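Local atomic coordinates of aminotransferase, class III (Deinococcus radiodurans, PDB entry 3I4J), a protein that probably catalyses the transfer of amino groups between substrates, with pyridoxal phosphate as cofactor. Residues R80-V85 with G272-P277; S242-S247 with D255-G260. The protein carries 1 engineered substitution. All coordinates share one frame; numbering follows the deposited sequence.

Following the chain from the N terminus, the first segment reached is 80-85, at the end of helix 72-84. Interaction 1 closes a long loop, bringing 80-85 against strand 271-275 of the mixed seven-stranded sheet, with 186 residues between the segments. Nested within that loop, interaction 2 closes a short one of seven residues: 242-247, in the loop after strand 227-231, folds back on strand 256-259. Strands 256-259 and 271-275 are antiparallel neighbours, so the two contacts touch directly; Leu274 N lies 2.8 Å from Ala257 O, a probable hydrogen bond. Together they pack a helix end and a loop against the same sheet, and Val85 and Leu244 also meet there.

Interaction 1. Residues R80-V85 with G272-P277; sequences RLARFV and GLLAAP
The C-terminal end of helix 72-84 packs on strand 271-275 of the large mixed sheet in the aminotransferase fold, and Leu274 meets Leu81, Ala82 and Val85 there. The nearest CA atoms across the contact, those of Ala82 and Leu274, are 7.4 Å apart. Leu274 points toward the helix and supplies the whole strand side of the contact. Its CD1 meets Val85 CG2 tip to tip at 3.4 Å, tighter than usual van der Waals contact. Val85 has CG1 anti to its carbonyl carbon (chi1 -56°), which leaves CG2 between the backbone N and the carbonyl carbon, and it is CG2 that faces the leucine. On the same leucine, CD1 also lies 4.5 Å from Leu81 CG, and CD2 is 4.5 Å from Ala82 CB, a looser fit in which the small alanine lets the helix lie near the strand. The bond from Val85 N to Leu81 O (3.1 Å) continues the helical pattern through the last turn and sets these two side chains on one side. Phe92 of strand 91-95 touches both Leu81 and Leu274, while Asn3 of the second subunit packs on Ala82. The neighbouring Leu273 starts off away from helix 72-84 and packs on helix 98-115, across the sheet. No hydrogen bond joins the two segments, and all four touching residues are buried: aliphatic packing, dependent on shape and the exclusion of water, holds the helix end to the sheet.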
loop_
_atom_site.group_PDB
_atom_site.type_symbol
_atom_site.label_atom_id
_atom_site.label_comp_id
_atom_site.label_asym_id
_atom_site.label_seq_id
_atom_site.Cartn_x
_atom_site.Cartn_y
_atom_site.Cartn_z
ATOM N N ARG C 80 7.200 -19.316 9.037
ATOM C CA ARG C 80 6.035 -20.123 8.709
ATOM C C ARG C 80 5.716 -20.053 7.222
ATOM O O ARG C 80 5.447 -21.070 6.586
ATOM C CB ARG C 80 4.823 -19.655 9.518
ATOM C CG ARG C 80 4.811 -20.151 10.962
ATOM C CD ARG C 80 4.468 -21.637 11.018
ATOM N NE ARG C 80 3.171 -21.908 10.401
ATOM C CZ ARG C 80 2.002 -21.552 10.922
ATOM N NH1 ARG C 80 1.955 -20.914 12.084
ATOM N NH2 ARG C 80 0.875 -21.811 10.270
ATOM N N LEU C 81 5.750 -18.846 6.673
ATOM C CA LEU C 81 5.453 -18.648 5.262
ATOM C C LEU C 81 6.493 -19.321 4.369
ATOM O O LEU C 81 6.142 -20.029 3.420
ATOM C CB LEU C 81 5.384 -17.149 4.950
ATOM C CG LEU C 81 5.174 -16.756 3.485
ATOM C CD1 LEU C 81 3.834 -17.270 2.994
ATOM C CD2 LEU C 81 5.241 -15.238 3.362
ATOM N N ALA C 82 7.768 -19.096 4.677
ATOM C CA ALA C 82 8.861 -19.681 3.909
ATOM C C ALA C 82 8.712 -21.196 3.813
ATOM O O ALA C 82 8.879 -21.774 2.739
ATOM C CB ALA C 82 10.200 -19.329 4.550
ATOM N N ARG C 83 8.392 -21.833 4.936
ATOM C CA ARG C 83 8.230 -23.284 4.964
ATOM C C ARG C 83 7.010 -23.759 4.175
ATOM O O ARG C 83 7.076 -24.758 3.457
ATOM C CB ARG C 83 8.151 -23.782 6.414
ATOM C CG ARG C 83 9.475 -23.674 7.168
ATOM C CD ARG C 83 9.424 -24.367 8.529
ATOM N NE ARG C 83 8.645 -23.638 9.530
ATOM C CZ ARG C 83 9.063 -22.543 10.162
ATOM N NH1 ARG C 83 10.262 -22.032 9.902
ATOM N NH2 ARG C 83 8.286 -21.965 11.071
ATOM N N PHE C 84 5.897 -23.040 4.299
ATOM C CA PHE C 84 4.682 -23.413 3.586
ATOM C C PHE C 84 4.888 -23.478 2.076
ATOM O O PHE C 84 4.498 -24.456 1.432
ATOM C CB PHE C 84 3.547 -22.424 3.881
ATOM C CG PHE C 84 2.324 -22.643 3.029
ATOM C CD1 PHE C 84 1.578 -23.814 3.143
ATOM C CD2 PHE C 84 1.949 -21.700 2.072
ATOM C CE1 PHE C 84 0.482 -24.044 2.317
ATOM C CE2 PHE C 84 0.854 -21.920 1.241
ATOM C CZ PHE C 84 0.117 -23.094 1.359
ATOM N N VAL C 85 5.510 -22.446 1.514
ATOM C CA VAL C 85 5.713 -22.401 0.068
ATOM C C VAL C 85 6.873 -23.235 -0.451
ATOM O O VAL C 85 7.168 -23.208 -1.643
ATOM C CB VAL C 85 5.877 -20.949 -0.433
ATOM C CG1 VAL C 85 4.667 -20.128 -0.014
ATOM C CG2 VAL C 85 7.152 -20.330 0.122
ATOM N N GLY C 272 4.499 -9.068 -0.406
ATOM C CA GLY C 272 5.912 -9.184 -0.118
ATOM C C GLY C 272 6.612 -10.099 -1.087
ATOM O O GLY C 272 6.032 -10.522 -2.084
ATOM N N LEU C 273 7.872 -10.390 -0.802
ATOM C CA LEU C 273 8.641 -11.281 -1.651
ATOM C C LEU C 273 9.512 -12.176 -0.790
ATOM O O LEU C 273 9.796 -11.866 0.370
ATOM C CB LEU C 273 9.503 -10.481 -2.639
ATOM C CG LEU C 273 10.546 -9.482 -2.132
ATOM C CD1 LEU C 273 11.774 -10.224 -1.613
ATOM C CD2 LEU C 273 10.949 -8.556 -3.270
ATOM N N LEU C 274 9.895 -13.313 -1.358
ATOM C CA LEU C 274 10.768 -14.262 -0.677
ATOM C C LEU C 274 11.989 -14.339 -1.571
ATOM O O LEU C 274 11.870 -14.642 -2.760
ATOM C CB LEU C 274 10.104 -15.638 -0.562
ATOM C CG LEU C 274 9.014 -15.790 0.504
ATOM C CD1 LEU C 274 8.265 -17.106 0.290
ATOM C CD2 LEU C 274 9.648 -15.742 1.898
ATOM N N ALA C 275 13.153 -14.028 -1.007
ATOM C CA ALA C 275 14.398 -14.043 -1.763
ATOM C C ALA C 275 15.337 -15.150 -1.310
ATOM O O ALA C 275 15.436 -15.450 -0.120
ATOM C CB ALA C 275 15.093 -12.693 -1.642
ATOM N N ALA C 276 16.031 -15.753 -2.269
ATOM C CA ALA C 276 16.976 -16.821 -1.966
ATOM C C ALA C 276 18.070 -16.251 -1.063
ATOM O O ALA C 276 18.448 -15.090 -1.203
ATOM C CB ALA C 276 17.585 -17.348 -3.262
ATOM N N PRO C 277 18.594 -17.067 -0.128
ATOM C CA PRO C 277 19.651 -16.639 0.802
ATOM C C PRO C 277 20.803 -15.917 0.105
ATOM O O PRO C 277 21.290 -14.895 0.585
ATOM C CB PRO C 277 20.109 -17.952 1.434
ATOM C CG PRO C 277 18.881 -18.767 1.440
ATOM C CD PRO C 277 18.265 -18.488 0.080
#

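Interaction 2. Residues S242-S247 with D255-G260; sequences SPLALS and DIAVLG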
loop_
_atom_site.group_PDB
_atom_site.type_symbol
_atom_site.label_atom_id
_atom_site.label_comp_id
_atom_site.label_asym_id
_atom_site.label_seq_id
_atom_site.Cartn_x
_atom_site.Cartn_y
_atom_site.Cartn_z
ATOM N N SER C 242 -1.365 -25.464 -5.543
ATOM C CA SER C 242 0.004 -25.674 -5.076
ATOM C C SER C 242 0.388 -24.453 -4.231
ATOM O O SER C 242 -0.114 -23.353 -4.476
ATOM C CB SER C 242 0.941 -25.801 -6.287
ATOM O OG SER C 242 2.302 -25.903 -5.903
ATOM N N PRO C 243 1.260 -24.625 -3.216
ATOM C CA PRO C 243 1.645 -23.466 -2.394
ATOM C C PRO C 243 2.025 -22.299 -3.304
ATOM O O PRO C 243 1.568 -21.174 -3.110
ATOM C CB PRO C 243 2.816 -23.998 -1.580
ATOM C CG PRO C 243 2.405 -25.438 -1.355
ATOM C CD PRO C 243 1.918 -25.855 -2.732
ATOM N N LEU C 244 2.884 -22.580 -4.281
ATOM C CA LEU C 244 3.273 -21.594 -5.286
ATOM C C LEU C 244 2.997 -22.317 -6.602
ATOM O O LEU C 244 3.326 -23.497 -6.746
ATOM C CB LEU C 244 4.759 -21.227 -5.181
ATOM C CG LEU C 244 5.177 -20.386 -3.970
ATOM C CD1 LEU C 244 6.687 -20.221 -3.959
ATOM C CD2 LEU C 244 4.490 -19.021 -4.025
ATOM N N ALA C 245 2.375 -21.625 -7.552
ATOM C CA ALA C 245 2.036 -22.239 -8.835
ATOM C C ALA C 245 3.247 -22.755 -9.596
ATOM O O ALA C 245 3.161 -23.763 -10.302
ATOM C CB ALA C 245 1.268 -21.241 -9.705
ATOM N N LEU C 246 4.375 -22.065 -9.457
ATOM C CA LEU C 246 5.597 -22.453 -10.160
ATOM C C LEU C 246 6.017 -23.886 -9.853
ATOM O O LEU C 246 6.546 -24.586 -10.721
ATOM C CB LEU C 246 6.743 -21.504 -9.796
ATOM C CG LEU C 246 8.048 -21.679 -10.583
ATOM C CD1 LEU C 246 7.778 -21.423 -12.062
ATOM C CD2 LEU C 246 9.119 -20.719 -10.066
ATOM N N SER C 247 5.775 -24.313 -8.616
ATOM C CA SER C 247 6.133 -25.658 -8.160
ATOM C C SER C 247 5.429 -26.780 -8.908
ATOM O O SER C 247 5.871 -27.931 -8.862
ATOM C CB SER C 247 5.844 -25.800 -6.663
ATOM O OG SER C 247 6.623 -24.885 -5.915
ATOM N N ASP C 255 14.380 -17.455 -7.853
ATOM C CA ASP C 255 15.376 -16.803 -7.017
ATOM C C ASP C 255 14.630 -15.789 -6.144
ATOM O O ASP C 255 15.045 -15.488 -5.029
ATOM C CB ASP C 255 16.426 -16.117 -7.886
ATOM C CG ASP C 255 17.200 -17.107 -8.736
ATOM O OD1 ASP C 255 17.716 -18.092 -8.160
ATOM O OD2 ASP C 255 17.293 -16.909 -9.966
ATOM N N ILE C 256 13.517 -15.282 -6.666
ATOM C CA ILE C 256 12.662 -14.341 -5.938
ATOM C C ILE C 256 11.204 -14.671 -6.259
ATOM O O ILE C 256 10.840 -14.780 -7.426
ATOM C CB ILE C 256 12.896 -12.874 -6.360
ATOM C CG1 ILE C 256 14.313 -12.430 -6.003
ATOM C CG2 ILE C 256 11.882 -11.972 -5.652
ATOM C CD1 ILE C 256 14.675 -11.047 -6.550
ATOM N N ALA C 257 10.384 -14.854 -5.224
ATOM C CA ALA C 257 8.965 -15.133 -5.412
ATOM C C ALA C 257 8.194 -13.924 -4.889
ATOM O O ALA C 257 8.380 -13.520 -3.740
ATOM C CB ALA C 257 8.556 -16.388 -4.647
ATOM N N VAL C 258 7.353 -13.340 -5.737
ATOM C CA VAL C 258 6.562 -12.170 -5.353
ATOM C C VAL C 258 5.158 -12.595 -4.943
ATOM O O VAL C 258 4.464 -13.282 -5.697
ATOM C CB VAL C 258 6.464 -11.165 -6.516
ATOM C CG1 VAL C 258 5.831 -9.853 -6.024
ATOM C CG2 VAL C 258 7.845 -10.908 -7.091
ATOM N N LEU C 259 4.737 -12.164 -3.753
ATOM C CA LEU C 259 3.433 -12.519 -3.208
ATOM C C LEU C 259 2.564 -11.292 -2.944
ATOM O O LEU C 259 3.070 -10.189 -2.758
ATOM C CB LEU C 259 3.619 -13.295 -1.903
ATOM C CG LEU C 259 4.585 -14.479 -1.999
ATOM C CD1 LEU C 259 4.877 -15.042 -0.608
ATOM C CD2 LEU C 259 3.977 -15.533 -2.904
ATOM N N GLY C 260 1.250 -11.501 -2.928
ATOM C CA GLY C 260 0.325 -10.407 -2.682
ATOM C C GLY C 260 -1.114 -10.887 -2.648
ATOM O O GLY C 260 -1.365 -12.091 -2.605
#
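Leu244 and Ala257 mark the closest approach of the two backbones, with CA atoms 8.6 Å apart, so a loop entering a 3-10 turn lies over strand 256-259 without pairing with it. Only side chains bridge the gap. Leu244 reaches across with both branches: CD2 meets Leu259 CD2 at 3.7 Å, the two side chains crossing at about a right angle, while CD1 lies 4.3 Å from Ala257 CB. The CA-CB bond of Leu259 does not aim at the loop; with CG anti to the carbonyl carbon (chi1 -51°), the outer part of the side chain swings back, and CD2 meets Leu244. Ala257, two residues earlier, has only a methyl, which suits a place where the loop leucine comes close. On the loop side, Leu244 O is gripped by two donors from opposite faces of its plane: Ser242 OG at 2.7 Å, well above that plane, and Ser247 N at 3.2 Å. These bonds tie the turn together around Leu244. Glu232 accepts from Ala245 N through OE1 and from Leu246 N through OE2; Met237 and Leu81 of helix 72-84 also touch Leu259. The chemistry is thus divided: polar bonds fix the loop's shape, whereas its hold on the strand rests on buried methyl contacts.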